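Long-range contacts in putative Fe-S biosynthesis protein (Lactobacillus acidophilus, PDB 2QGO), which probably takes part in the assembly of iron-sulphur clusters, though its exact role is not established: residues Ile6-Asn11 / Asn68-Lys73; Lys24-Ile29 / Phe50-Leu55; Leu28-Gly33 / Asp78-Met83. All coordinates share one frame; numbering follows the deposited sequence.

Contact 1. Residues Ile6-Asn11 / Asn68-Lys73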
ATOM      1  N   ILE A   6       5.125  -8.044   6.358  1.00 25.26           N
ATOM      2  CA  ILE A   6       5.184  -8.073   4.910  1.00 25.87           C
ATOM      3  C   ILE A   6       6.609  -8.067   4.404  1.00 25.19           C
ATOM      4  O   ILE A   6       7.510  -7.557   5.063  1.00 26.57           O
ATOM      5  CB  ILE A   6       4.441  -6.845   4.319  1.00 24.91           C
ATOM      6  CG1 ILE A   6       4.258  -7.005   2.810  1.00 25.55           C
ATOM      7  CG2 ILE A   6       5.229  -5.558   4.614  1.00 24.79           C
ATOM      8  CD1 ILE A   6       3.395  -5.913   2.184  1.00 25.40           C
ATOM      9  N   LYS A   7       6.807  -8.633   3.225  1.00 25.82           N
ATOM     10  CA  LYS A   7       8.127  -8.657   2.607  1.00 27.53           C
ATOM     11  C   LYS A   7       7.966  -8.224   1.155  1.00 26.77           C
ATOM     12  O   LYS A   7       6.965  -8.561   0.511  1.00 24.11           O
ATOM     13  CB  LYS A   7       8.742 -10.067   2.673  1.00 29.93           C
ATOM     14  CG  LYS A   7      10.188 -10.110   2.185  1.00 33.28           C
ATOM     15  CD  LYS A   7      10.911 -11.377   2.629  1.00 38.01           C
ATOM     16  CE  LYS A   7      12.436 -11.233   2.463  1.00 40.13           C
ATOM     17  NZ  LYS A   7      13.173 -12.452   2.935  1.00 41.23           N
ATOM     18  N   PHE A   8       8.933  -7.458   0.653  1.00 26.09           N
ATOM     19  CA  PHE A   8       8.906  -6.992  -0.732  1.00 25.99           C
ATOM     20  C   PHE A   8      10.013  -7.715  -1.494  1.00 27.06           C
ATOM     21  O   PHE A   8      11.172  -7.683  -1.080  1.00 25.73           O
ATOM     22  CB  PHE A   8       9.172  -5.486  -0.827  1.00 26.36           C
ATOM     23  CG  PHE A   8       8.203  -4.632  -0.056  1.00 27.95           C
ATOM     24  CD1 PHE A   8       8.352  -4.451   1.315  1.00 28.61           C
ATOM     25  CD2 PHE A   8       7.147  -3.992  -0.705  1.00 28.57           C
ATOM     26  CE1 PHE A   8       7.463  -3.639   2.036  1.00 28.64           C
ATOM     27  CE2 PHE A   8       6.250  -3.176   0.007  1.00 28.62           C
ATOM     28  CZ  PHE A   8       6.415  -3.003   1.378  1.00 27.72           C
ATOM     29  N   THR A   9       9.665  -8.363  -2.602  1.00 26.42           N
ATOM     30  CA  THR A   9      10.665  -9.065  -3.397  1.00 27.00           C
ATOM     31  C   THR A   9      11.635  -8.048  -4.007  1.00 27.77           C
ATOM     32  O   THR A   9      11.392  -6.838  -3.958  1.00 26.81           O
ATOM     33  CB  THR A   9      10.015  -9.875  -4.546  1.00 26.47           C
ATOM     34  OG1 THR A   9       9.433  -8.978  -5.504  1.00 25.32           O
ATOM     35  CG2 THR A   9       8.939 -10.800  -3.999  1.00 24.63           C
ATOM     36  N   ASP A  10      12.730  -8.534  -4.582  1.00 27.11           N
ATOM     37  CA  ASP A  10      13.701  -7.639  -5.192  1.00 28.64           C
ATOM     38  C   ASP A  10      13.074  -6.788  -6.290  1.00 28.22           C
ATOM     39  O   ASP A  10      13.359  -5.596  -6.402  1.00 27.42           O
ATOM     40  CB  ASP A  10      14.889  -8.424  -5.768  1.00 31.49           C
ATOM     41  CG  ASP A  10      15.782  -9.010  -4.685  1.00 35.68           C
ATOM     42  OD1 ASP A  10      15.965  -8.349  -3.632  1.00 35.99           O
ATOM     43  OD2 ASP A  10      16.314 -10.127  -4.887  1.00 39.39           O
ATOM     44  N   ASN A  11      12.223  -7.400  -7.103  1.00 28.66           N
ATOM     45  CA  ASN A  11      11.572  -6.685  -8.194  1.00 28.68           C
ATOM     46  C   ASN A  11      10.586  -5.635  -7.685  1.00 28.58           C
ATOM     47  O   ASN A  11      10.428  -4.581  -8.304  1.00 28.85           O
ATOM     48  CB  ASN A  11      10.878  -7.680  -9.131  1.00 30.45           C
ATOM     49  CG  ASN A  11      11.872  -8.579  -9.859  1.00 33.34           C
ATOM     50  OD1 ASN A  11      13.083  -8.483  -9.649  1.00 36.20           O
ATOM     51  ND2 ASN A  11      11.365  -9.457 -10.717  1.00 35.24           N
ATOM     52  N   ASN A  68       8.167  -5.381   8.890  1.00 23.92           N
ATOM     53  CA  ASN A  68       8.981  -5.829   7.771  1.00 24.40           C
ATOM     54  C   ASN A  68      10.430  -5.650   8.194  1.00 25.06           C
ATOM     55  O   ASN A  68      10.725  -4.901   9.118  1.00 24.18           O
ATOM     56  CB  ASN A  68       8.710  -5.022   6.491  1.00 22.95           C
ATOM     57  CG  ASN A  68       8.986  -3.534   6.656  1.00 24.14           C
ATOM     58  OD1 ASN A  68       8.161  -2.803   7.204  1.00 27.00           O
ATOM     59  ND2 ASN A  68      10.151  -3.082   6.191  1.00 21.97           N
ATOM     60  N   GLU A  69      11.330  -6.338   7.511  1.00 26.03           N
ATOM     61  CA  GLU A  69      12.744  -6.259   7.834  1.00 27.21           C
ATOM     62  C   GLU A  69      13.475  -5.484   6.756  1.00 26.30           C
ATOM     63  O   GLU A  69      14.688  -5.591   6.619  1.00 24.85           O
ATOM     64  CB  GLU A  69      13.311  -7.672   7.950  1.00 30.08           C
ATOM     65  CG  GLU A  69      12.340  -8.620   8.641  1.00 37.32           C
ATOM     66  CD  GLU A  69      13.029  -9.602   9.562  1.00 43.03           C
ATOM     67  OE1 GLU A  69      13.879 -10.382   9.067  1.00 46.15           O
ATOM     68  OE2 GLU A  69      12.713  -9.602  10.780  1.00 45.67           O
ATOM     69  N   GLN A  70      12.733  -4.683   6.001  1.00 24.85           N
ATOM     70  CA  GLN A  70      13.334  -3.915   4.926  1.00 23.07           C
ATOM     71  C   GLN A  70      13.332  -2.402   5.138  1.00 23.03           C
ATOM     72  O   GLN A  70      13.620  -1.634   4.218  1.00 21.89           O
ATOM     73  CB  GLN A  70      12.665  -4.309   3.609  1.00 22.37           C
ATOM     74  CG  GLN A  70      13.065  -5.711   3.179  1.00 21.95           C
ATOM     75  CD  GLN A  70      12.173  -6.294   2.105  1.00 24.19           C
ATOM     76  OE1 GLN A  70      11.047  -6.717   2.380  1.00 24.95           O
ATOM     77  NE2 GLN A  70      12.670  -6.324   0.876  1.00 20.44           N
ATOM     78  N   ASN A  71      13.021  -1.986   6.363  1.00 21.73           N
ATOM     79  CA  ASN A  71      13.018  -0.574   6.729  1.00 23.53           C
ATOM     80  C   ASN A  71      11.999   0.251   5.973  1.00 22.59           C
ATOM     81  O   ASN A  71      12.223   1.424   5.704  1.00 22.32           O
ATOM     82  CB  ASN A  71      14.407   0.017   6.511  1.00 22.80           C
ATOM     83  CG  ASN A  71      15.464  -0.728   7.271  1.00 22.53           C
ATOM     84  OD1 ASN A  71      15.504  -0.674   8.500  1.00 24.50           O
ATOM     85  ND2 ASN A  71      16.315  -1.453   6.554  1.00 20.93           N
ATOM     86  N   VAL A  72      10.882  -0.372   5.629  1.00 22.94           N
ATOM     87  CA  VAL A  72       9.829   0.324   4.917  1.00 23.26           C
ATOM     88  C   VAL A  72       8.816   0.833   5.935  1.00 23.71           C
ATOM     89  O   VAL A  72       8.355   0.082   6.798  1.00 24.13           O
ATOM     90  CB  VAL A  72       9.130  -0.619   3.910  1.00 23.43           C
ATOM     91  CG1 VAL A  72       7.974   0.101   3.225  1.00 23.21           C
ATOM     92  CG2 VAL A  72      10.143  -1.107   2.881  1.00 23.39           C
ATOM     93  N   LYS A  73       8.483   2.113   5.844  1.00 23.64           N
ATOM     94  CA  LYS A  73       7.508   2.701   6.754  1.00 24.57           C
ATOM     95  C   LYS A  73       6.128   2.489   6.138  1.00 23.89           C
ATOM     96  O   LYS A  73       5.604   3.367   5.456  1.00 23.30           O
ATOM     97  CB  LYS A  73       7.798   4.189   6.935  1.00 25.42           C
ATOM     98  CG  LYS A  73       9.185   4.452   7.502  1.00 29.59           C
ATOM     99  CD  LYS A  73       9.509   5.932   7.532  1.00 33.58           C
ATOM    100  CE  LYS A  73      10.841   6.171   8.205  1.00 36.80           C
ATOM    101  NZ  LYS A  73      11.196   7.621   8.208  1.00 40.75           N
TER
HETATM  102  O   HOH W   1      10.514  -7.721   5.154  1.00 25.28           O

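Contact 2. Residues Lys24-Ile29 / Phe50-Leu55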
ATOM      1  N   LYS A  24       9.161   6.603   1.330  1.00 25.00           N
ATOM      2  CA  LYS A  24       8.003   7.346   1.792  1.00 24.18           C
ATOM      3  C   LYS A  24       7.155   6.616   2.826  1.00 25.00           C
ATOM      4  O   LYS A  24       7.390   5.450   3.146  1.00 22.19           O
ATOM      5  CB  LYS A  24       7.106   7.678   0.600  1.00 24.93           C
ATOM      6  CG  LYS A  24       7.775   8.465  -0.514  1.00 23.97           C
ATOM      7  CD  LYS A  24       8.028   9.900  -0.110  1.00 24.66           C
ATOM      8  CE  LYS A  24       8.485  10.721  -1.294  1.00 25.88           C
ATOM      9  NZ  LYS A  24       8.793  12.110  -0.866  1.00 28.52           N
ATOM     10  N   ILE A  25       6.156   7.328   3.343  1.00 23.16           N
ATOM     11  CA  ILE A  25       5.227   6.730   4.278  1.00 22.93           C
ATOM     12  C   ILE A  25       4.274   5.972   3.361  1.00 22.64           C
ATOM     13  O   ILE A  25       3.632   6.570   2.494  1.00 22.46           O
ATOM     14  CB  ILE A  25       4.438   7.801   5.060  1.00 24.35           C
ATOM     15  CG1 ILE A  25       5.402   8.659   5.886  1.00 25.31           C
ATOM     16  CG2 ILE A  25       3.376   7.135   5.930  1.00 24.02           C
ATOM     17  CD1 ILE A  25       6.285   7.863   6.850  1.00 27.76           C
ATOM     18  N   LEU A  26       4.194   4.661   3.523  1.00 21.65           N
ATOM     19  CA  LEU A  26       3.308   3.868   2.675  1.00 21.90           C
ATOM     20  C   LEU A  26       2.098   3.373   3.447  1.00 22.23           C
ATOM     21  O   LEU A  26       2.209   2.959   4.599  1.00 22.40           O
ATOM     22  CB  LEU A  26       4.055   2.675   2.077  1.00 21.02           C
ATOM     23  CG  LEU A  26       5.271   3.026   1.224  1.00 22.00           C
ATOM     24  CD1 LEU A  26       5.914   1.743   0.727  1.00 23.30           C
ATOM     25  CD2 LEU A  26       4.851   3.920   0.048  1.00 19.51           C
ATOM     26  N   ILE A  27       0.945   3.429   2.797  1.00 21.10           N
ATOM     27  CA  ILE A  27      -0.305   2.991   3.393  1.00 23.12           C
ATOM     28  C   ILE A  27      -0.943   1.938   2.503  1.00 23.82           C
ATOM     29  O   ILE A  27      -1.310   2.220   1.365  1.00 24.18           O
ATOM     30  CB  ILE A  27      -1.285   4.177   3.538  1.00 24.94           C
ATOM     31  CG1 ILE A  27      -0.677   5.241   4.450  1.00 25.56           C
ATOM     32  CG2 ILE A  27      -2.630   3.685   4.057  1.00 24.89           C
ATOM     33  CD1 ILE A  27      -1.456   6.551   4.470  1.00 28.65           C
ATOM     34  N   LEU A  28      -1.060   0.721   3.022  1.00 24.17           N
ATOM     35  CA  LEU A  28      -1.674  -0.373   2.278  1.00 26.06           C
ATOM     36  C   LEU A  28      -3.121  -0.473   2.734  1.00 27.29           C
ATOM     37  O   LEU A  28      -3.396  -0.624   3.918  1.00 29.43           O
ATOM     38  CB  LEU A  28      -0.940  -1.688   2.561  1.00 23.69           C
ATOM     39  CG  LEU A  28      -1.529  -2.992   2.003  1.00 26.31           C
ATOM     40  CD1 LEU A  28      -1.603  -2.926   0.472  1.00 25.64           C
ATOM     41  CD2 LEU A  28      -0.654  -4.180   2.452  1.00 25.13           C
ATOM     42  N   ILE A  29      -4.052  -0.374   1.800  1.00 28.44           N
ATOM     43  CA  ILE A  29      -5.458  -0.453   2.159  1.00 29.95           C
ATOM     44  C   ILE A  29      -6.274  -1.130   1.078  1.00 29.18           C
ATOM     45  O   ILE A  29      -5.804  -1.330  -0.043  1.00 26.75           O
ATOM     46  CB  ILE A  29      -6.042   0.943   2.385  1.00 30.46           C
ATOM     47  CG1 ILE A  29      -5.893   1.761   1.106  1.00 31.84           C
ATOM     48  CG2 ILE A  29      -5.333   1.623   3.542  1.00 33.02           C
ATOM     49  CD1 ILE A  29      -6.635   3.065   1.132  1.00 37.12           C
ATOM     50  N   PHE A  50      -6.619  -3.886  -3.701  1.00 31.58           N
ATOM     51  CA  PHE A  50      -5.816  -3.078  -2.794  1.00 28.96           C
ATOM     52  C   PHE A  50      -4.963  -2.058  -3.518  1.00 27.38           C
ATOM     53  O   PHE A  50      -4.737  -2.143  -4.723  1.00 27.73           O
ATOM     54  CB  PHE A  50      -4.885  -3.956  -1.945  1.00 28.45           C
ATOM     55  CG  PHE A  50      -5.593  -5.025  -1.165  1.00 28.38           C
ATOM     56  CD1 PHE A  50      -6.009  -6.199  -1.789  1.00 27.92           C
ATOM     57  CD2 PHE A  50      -5.842  -4.865   0.189  1.00 27.36           C
ATOM     58  CE1 PHE A  50      -6.664  -7.201  -1.073  1.00 28.42           C
ATOM     59  CE2 PHE A  50      -6.500  -5.867   0.917  1.00 29.34           C
ATOM     60  CZ  PHE A  50      -6.907  -7.032   0.280  1.00 26.88           C
ATOM     61  N   SER A  51      -4.488  -1.078  -2.770  1.00 26.59           N
ATOM     62  CA  SER A  51      -3.621  -0.078  -3.354  1.00 26.75           C
ATOM     63  C   SER A  51      -2.633   0.432  -2.329  1.00 25.05           C
ATOM     64  O   SER A  51      -2.858   0.338  -1.115  1.00 24.13           O
ATOM     65  CB  SER A  51      -4.449   1.074  -3.944  1.00 29.30           C
ATOM     66  OG  SER A  51      -5.347   1.609  -3.001  1.00 31.48           O
ATOM     67  N   ILE A  52      -1.514   0.931  -2.829  1.00 24.32           N
ATOM     68  CA  ILE A  52      -0.470   1.494  -1.984  1.00 24.77           C
ATOM     69  C   ILE A  52      -0.566   3.002  -2.104  1.00 23.79           C
ATOM     70  O   ILE A  52      -0.456   3.554  -3.194  1.00 22.83           O
ATOM     71  CB  ILE A  52       0.944   1.070  -2.444  1.00 25.07           C
ATOM     72  CG1 ILE A  52       1.229  -0.363  -1.994  1.00 27.23           C
ATOM     73  CG2 ILE A  52       1.994   2.034  -1.876  1.00 26.31           C
ATOM     74  CD1 ILE A  52       1.234  -0.526  -0.476  1.00 30.93           C
ATOM     75  N   ILE A  53      -0.773   3.663  -0.980  1.00 22.88           N
ATOM     76  CA  ILE A  53      -0.867   5.110  -0.975  1.00 22.63           C
ATOM     77  C   ILE A  53       0.399   5.637  -0.330  1.00 21.34           C
ATOM     78  O   ILE A  53       0.776   5.175   0.741  1.00 21.19           O
ATOM     79  CB  ILE A  53      -2.084   5.576  -0.142  1.00 21.44           C
ATOM     80  CG1 ILE A  53      -3.352   4.897  -0.659  1.00 23.21           C
ATOM     81  CG2 ILE A  53      -2.208   7.086  -0.185  1.00 23.37           C
ATOM     82  CD1 ILE A  53      -3.568   5.043  -2.155  1.00 23.35           C
ATOM     83  N   TRP A  54       1.071   6.584  -0.974  1.00 21.51           N
ATOM     84  CA  TRP A  54       2.272   7.136  -0.363  1.00 21.43           C
ATOM     85  C   TRP A  54       2.074   8.573   0.117  1.00 21.73           C
ATOM     86  O   TRP A  54       1.346   9.355  -0.495  1.00 22.39           O
ATOM     87  CB  TRP A  54       3.479   7.044  -1.310  1.00 20.18           C
ATOM     88  CG  TRP A  54       3.420   7.898  -2.529  1.00 21.05           C
ATOM     89  CD1 TRP A  54       2.968   7.535  -3.763  1.00 20.20           C
ATOM     90  CD2 TRP A  54       3.888   9.251  -2.654  1.00 20.77           C
ATOM     91  NE1 TRP A  54       3.130   8.571  -4.653  1.00 19.21           N
ATOM     92  CE2 TRP A  54       3.691   9.637  -4.000  1.00 20.92           C
ATOM     93  CE3 TRP A  54       4.453  10.172  -1.760  1.00 19.95           C
ATOM     94  CZ2 TRP A  54       4.045  10.905  -4.475  1.00 20.45           C
ATOM     95  CZ3 TRP A  54       4.804  11.441  -2.232  1.00 20.27           C
ATOM     96  CH2 TRP A  54       4.596  11.793  -3.579  1.00 22.66           C
ATOM     97  N   LEU A  55       2.716   8.899   1.234  1.00 21.61           N
ATOM     98  CA  LEU A  55       2.631  10.231   1.829  1.00 25.06           C
ATOM     99  C   LEU A  55       4.013  10.647   2.320  1.00 25.04           C
ATOM    100  O   LEU A  55       4.957   9.856   2.284  1.00 24.35           O
ATOM    101  CB  LEU A  55       1.668  10.227   3.022  1.00 24.95           C
ATOM    102  CG  LEU A  55       0.192   9.865   2.846  1.00 27.00           C
ATOM    103  CD1 LEU A  55      -0.457   9.823   4.228  1.00 26.65           C
ATOM    104  CD2 LEU A  55      -0.520  10.891   1.963  1.00 27.14           C
TER

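Contact 3. Residues Leu28-Gly33 / Asp78-Met83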
ATOM      1  N   LEU A  28      -1.060   0.721   3.022  1.00 24.17           N
ATOM      2  CA  LEU A  28      -1.674  -0.373   2.278  1.00 26.06           C
ATOM      3  C   LEU A  28      -3.121  -0.473   2.734  1.00 27.29           C
ATOM      4  O   LEU A  28      -3.396  -0.624   3.918  1.00 29.43           O
ATOM      5  CB  LEU A  28      -0.940  -1.688   2.561  1.00 23.69           C
ATOM      6  CG  LEU A  28      -1.529  -2.992   2.003  1.00 26.31           C
ATOM      7  CD1 LEU A  28      -1.603  -2.926   0.472  1.00 25.64           C
ATOM      8  CD2 LEU A  28      -0.654  -4.180   2.452  1.00 25.13           C
ATOM      9  N   ILE A  29      -4.052  -0.374   1.800  1.00 28.44           N
ATOM     10  CA  ILE A  29      -5.458  -0.453   2.159  1.00 29.95           C
ATOM     11  C   ILE A  29      -6.274  -1.130   1.078  1.00 29.18           C
ATOM     12  O   ILE A  29      -5.804  -1.330  -0.043  1.00 26.75           O
ATOM     13  CB  ILE A  29      -6.042   0.943   2.385  1.00 30.46           C
ATOM     14  CG1 ILE A  29      -5.893   1.761   1.106  1.00 31.84           C
ATOM     15  CG2 ILE A  29      -5.333   1.623   3.542  1.00 33.02           C
ATOM     16  CD1 ILE A  29      -6.635   3.065   1.132  1.00 37.12           C
ATOM     17  N   THR A  30      -7.502  -1.495   1.432  1.00 30.44           N
ATOM     18  CA  THR A  30      -8.406  -2.114   0.475  1.00 32.89           C
ATOM     19  C   THR A  30      -9.010  -0.911  -0.212  1.00 32.49           C
ATOM     20  O   THR A  30      -9.095   0.166   0.371  1.00 34.33           O
ATOM     21  CB  THR A  30      -9.555  -2.883   1.158  1.00 34.78           C
ATOM     22  OG1 THR A  30     -10.411  -1.945   1.820  1.00 37.57           O
ATOM     23  CG2 THR A  30      -9.022  -3.869   2.178  1.00 35.67           C
ATOM     24  N   ASP A  31      -9.424  -1.075  -1.452  1.00 33.28           N
ATOM     25  CA  ASP A  31     -10.017   0.037  -2.162  1.00 32.81           C
ATOM     26  C   ASP A  31     -11.393  -0.395  -2.639  1.00 31.23           C
ATOM     27  O   ASP A  31     -11.527  -0.929  -3.734  1.00 31.39           O
ATOM     28  CB  ASP A  31      -9.143   0.423  -3.357  1.00 34.44           C
ATOM     29  CG  ASP A  31      -9.561   1.734  -3.976  1.00 35.77           C
ATOM     30  OD1 ASP A  31     -10.662   2.224  -3.631  1.00 36.19           O
ATOM     31  OD2 ASP A  31      -8.796   2.270  -4.807  1.00 37.03           O
ATOM     32  N   ASP A  32     -12.408  -0.178  -1.810  1.00 30.45           N
ATOM     33  CA  ASP A  32     -13.767  -0.549  -2.169  1.00 30.00           C
ATOM     34  C   ASP A  32     -14.567   0.679  -2.606  1.00 29.02           C
ATOM     35  O   ASP A  32     -15.791   0.624  -2.717  1.00 29.52           O
ATOM     36  CB  ASP A  32     -14.458  -1.232  -0.983  1.00 30.51           C
ATOM     37  CG  ASP A  32     -14.622  -0.314   0.210  1.00 32.21           C
ATOM     38  OD1 ASP A  32     -14.119   0.828   0.171  1.00 33.89           O
ATOM     39  OD2 ASP A  32     -15.257  -0.737   1.193  1.00 33.21           O
ATOM     40  N   GLY A  33     -13.854   1.778  -2.854  1.00 28.14           N
ATOM     41  CA  GLY A  33     -14.481   3.021  -3.269  1.00 26.82           C
ATOM     42  C   GLY A  33     -14.973   3.859  -2.098  1.00 26.18           C
ATOM     43  O   GLY A  33     -15.447   4.982  -2.288  1.00 25.98           O
ATOM     44  N   ASP A  78      -7.241  -0.300  11.338  1.00 31.58           N
ATOM     45  CA  ASP A  78      -7.872  -1.443  11.978  1.00 33.73           C
ATOM     46  C   ASP A  78      -8.890  -2.066  11.038  1.00 33.15           C
ATOM     47  O   ASP A  78      -9.059  -3.284  10.995  1.00 34.30           O
ATOM     48  CB  ASP A  78      -8.496  -1.015  13.314  1.00 37.19           C
ATOM     49  CG  ASP A  78      -7.441  -0.846  14.408  1.00 40.97           C
ATOM     50  OD1 ASP A  78      -6.614  -1.774  14.564  1.00 40.86           O
ATOM     51  OD2 ASP A  78      -7.424   0.201  15.108  1.00 43.13           O
ATOM     52  N   PHE A  79      -9.546  -1.234  10.246  1.00 33.58           N
ATOM     53  CA  PHE A  79     -10.519  -1.743   9.290  1.00 33.02           C
ATOM     54  C   PHE A  79      -9.861  -2.532   8.162  1.00 32.80           C
ATOM     55  O   PHE A  79     -10.302  -3.628   7.806  1.00 31.71           O
ATOM     56  CB  PHE A  79     -11.297  -0.596   8.663  1.00 32.89           C
ATOM     57  CG  PHE A  79     -12.161  -1.026   7.515  1.00 33.84           C
ATOM     58  CD1 PHE A  79     -13.282  -1.830   7.738  1.00 33.97           C
ATOM     59  CD2 PHE A  79     -11.842  -0.656   6.208  1.00 32.39           C
ATOM     60  CE1 PHE A  79     -14.076  -2.260   6.674  1.00 33.74           C
ATOM     61  CE2 PHE A  79     -12.633  -1.080   5.132  1.00 32.89           C
ATOM     62  CZ  PHE A  79     -13.750  -1.883   5.364  1.00 33.39           C
ATOM     63  N   ASP A  80      -8.823  -1.949   7.576  1.00 32.94           N
ATOM     64  CA  ASP A  80      -8.127  -2.585   6.464  1.00 34.52           C
ATOM     65  C   ASP A  80      -7.344  -3.843   6.839  1.00 34.31           C
ATOM     66  O   ASP A  80      -7.161  -4.720   6.003  1.00 33.76           O
ATOM     67  CB  ASP A  80      -7.193  -1.575   5.782  1.00 35.68           C
ATOM     68  CG  ASP A  80      -7.948  -0.487   5.038  1.00 37.92           C
ATOM     69  OD1 ASP A  80      -8.599  -0.792   4.008  1.00 38.38           O
ATOM     70  OD2 ASP A  80      -7.891   0.680   5.481  1.00 39.21           O
ATOM     71  N   LYS A  81      -6.896  -3.952   8.087  1.00 34.71           N
ATOM     72  CA  LYS A  81      -6.122  -5.130   8.473  1.00 37.10           C
ATOM     73  C   LYS A  81      -6.915  -6.434   8.491  1.00 37.57           C
ATOM     74  O   LYS A  81      -6.329  -7.516   8.397  1.00 37.46           O
ATOM     75  CB  LYS A  81      -5.446  -4.917   9.831  1.00 37.61           C
ATOM     76  CG  LYS A  81      -6.416  -4.790  10.978  1.00 41.62           C
ATOM     77  CD  LYS A  81      -5.710  -4.575  12.314  1.00 40.64           C
ATOM     78  CE  LYS A  81      -6.754  -4.544  13.423  1.00 42.66           C
ATOM     79  NZ  LYS A  81      -6.202  -4.162  14.749  1.00 42.54           N
ATOM     80  N   THR A  82      -8.239  -6.349   8.593  1.00 38.18           N
ATOM     81  CA  THR A  82      -9.045  -7.561   8.613  1.00 39.58           C
ATOM     82  C   THR A  82      -9.084  -8.245   7.247  1.00 39.57           C
ATOM     83  O   THR A  82      -9.323  -9.456   7.159  1.00 39.58           O
ATOM     84  CB  THR A  82     -10.486  -7.276   9.097  1.00 40.93           C
ATOM     85  OG1 THR A  82     -11.025  -6.150   8.396  1.00 42.51           O
ATOM     86  CG2 THR A  82     -10.487  -6.975  10.581  1.00 41.30           C
ATOM     87  N   MET A  83      -8.837  -7.486   6.183  1.00 39.57           N
ATOM     88  CA  MET A  83      -8.835  -8.068   4.845  1.00 40.29           C
ATOM     89  C   MET A  83      -7.431  -8.390   4.337  1.00 39.68           C
ATOM     90  O   MET A  83      -7.265  -8.878   3.216  1.00 39.69           O
ATOM     91  CB  MET A  83      -9.543  -7.143   3.856  1.00 43.04           C
ATOM     92  CG  MET A  83     -10.887  -7.699   3.378  1.00 46.33           C
ATOM     93  SD  MET A  83     -12.062  -6.359   3.191  1.00 49.89           S
ATOM     94  CE  MET A  83     -12.289  -5.928   4.919  1.00 48.23           C
TER

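Contact 1. Residues Ile6-Asn11 / Asn68-Lys73
Two hydrogen bonds from a single side-chain amide carry the polar half of this contact. Gln70 reaches across with CG beside its own backbone N (chi1 -71°) and the chain extended beyond, so that the carboxamide arrives alongside the backbone of Phe8. Its OE1 accepts from Phe8 N at 2.8 Å along an almost straight N-H line of 177°, and its NE2 donates an N-H to Phe8 O, also at 2.8 Å. Both bonds use lone pairs in the carbonyl planes, and Phe8 O lies close to the plane of the amide; the pair therefore fixes both the rotation of the carboxamide and its orientation, much as the N-H and C=O of a residue on a neighbouring strand would. Gln70 OE1 also stands at the edge of the Phe8 ring, in its plane, 3.7 Å from Phe8 CD1. A water adds a third link: it donates to Ile6 O and to Gln70 OE1 and accepts from Glu69 N, so OE1 is gripped by two donors. An alanine in place of Gln70 would remove both amide bonds and the water's OE1 acceptor, and would probably leave the 68-73 loop less firmly held against the strand.

The apolar contacts lie beside this pairing. Phe8 and Val72 meet tip to tip, with Phe8 CE1 3.8 Å from Val72 CG2 and Phe8 CZ near Val72 CG1. Ile6 CG2 runs beside Asn68 CB at 4.0 Å.

The Phe8 ring also packs on Val13 and Leu16 of helix 10-18, while Thr9, the N-cap residue of that helix, bonds through OG1 to Ala12 N. The arrangement is that of a loop side chain mimicking a backbone partner for strand 6-8, an outermost strand of the mixed sheet.

Contact 2. Residues Lys24-Ile29 / Phe50-Leu55
Phe50 opens the pairing with its CB 3.4 Å from Ile29 O, the ring swung so that CD2 also lies near that carbonyl. Next comes Ser51, which exchanges two backbone bonds with Ile29: Ser51 N to Ile29 O at 3.0 Å, and the longer Ile29 N to Ser51 O at 3.2 Å, each nearly along the C=O axis. Its OG, placed between the backbone N and the carbonyl carbon, is buried without a polar partner in the model.

Ile52 faces Leu28 as a non-hydrogen-bonded pair. The two side chains cross obliquely, Ile52 CD1 3.8 Å from Leu28 CD1, while the CG2 branch of Ile52, anti to the backbone N, turns toward Leu26 CD2. Ile53 returns to a hydrogen-bonded pair with Ile27: Ile27 N donates to Ile53 O at 2.7 Å, and Ile53 N donates back to Ile27 O. On the same face as Ile27, Ile53 also brings CG1 near Ile29 CD1.

Trp54 has its CB 3.7 Å from Leu26 CD2. With CG in the crowded position between N and the carbonyl carbon (chi1 67°), the indole lies beside the bent Lys24 chain, whose CE comes 3.9 Å from Trp54 CZ3; the ammonium beyond forms a salt bridge with Asp56. Leu55 closes the run, hydrogen-bonded both ways with Ile25, although Ile25 N approaches Leu55 O from above its carbonyl plane. Leu55 CD1 meets Ile27 CD1 at only 3.4 Å, closer than two methyl carbons normally pack.

These antiparallel strands, their directions 154° apart, lie inside the mixed sheet near the chain's centre. Backbone hydrogen bonds tie them to their flanks: strand 104-114 joins 50-55 through Asp111 and Gly113 to Ile52, and strand 73-76 joins 25-30 through Tyr75 to Leu26.

Contact 3. Residues Leu28-Gly33 / Asp78-Met83
The close-fitting part of this contact gathers round one carboxylate. Asp80 extends CG beside its own backbone N (chi1 -69°), and its OD1 accepts twice from Thr30: from N at 2.9 Å, with the donor above the carboxylate plane, and from OG1 at 3.1 Å, nearly along the C-O axis. Thr30 holds OG1 between the backbone N and the carbonyl carbon (chi1 67°), which sets both donors toward the same oxygen. Asp80 OD2 lies against Ile29 CG2 at 3.3 Å and is hydrogen-bonded to Ser77 OG, so both oxygens of this buried group have partners; the two donors from Thr30 would probably favour its charged form.

Around this the packing thins toward solvent. Thr30 CG2 touches Met83 CB at 3.7 Å, while the exposed Phe79 ring only comes near, its CE2 4.1 Å from Thr30 OG1. Farther out on the exposed side, Lys81 NZ makes a very short salt bridge to Asp78 OD1.

Within the fold, the short, loosely hydrogen-bonded helix 78-81 follows strand 73-76 and lies by the C-terminal end of strand 25-30, where Tyr62 touches both Ile29 and Asp80.

In the fold
All three contacts reach the same mixed sheet. Contacts 2 and 3 share Leu28 and Ile29 of strand 25-30 and have centres about 11 Å apart; they also touch where Phe50 CE2 lies 3.5 Å from Thr30 CG2. Contact 1 joins contact 2 through the end of its loop and the start of strand 73-76: Lys73 O is 2.7 Å from Leu26 N, a probable hydrogen bond, and Val72 CG1 packs on Leu26 CD1. Contacts 1 and 3 do not touch; their centres are about 19 Å apart, on opposite sides of the chain's centre. Along the sequence, contact 2 is nested within the loop closed by contact 1, whereas contacts 1 and 3 interleave.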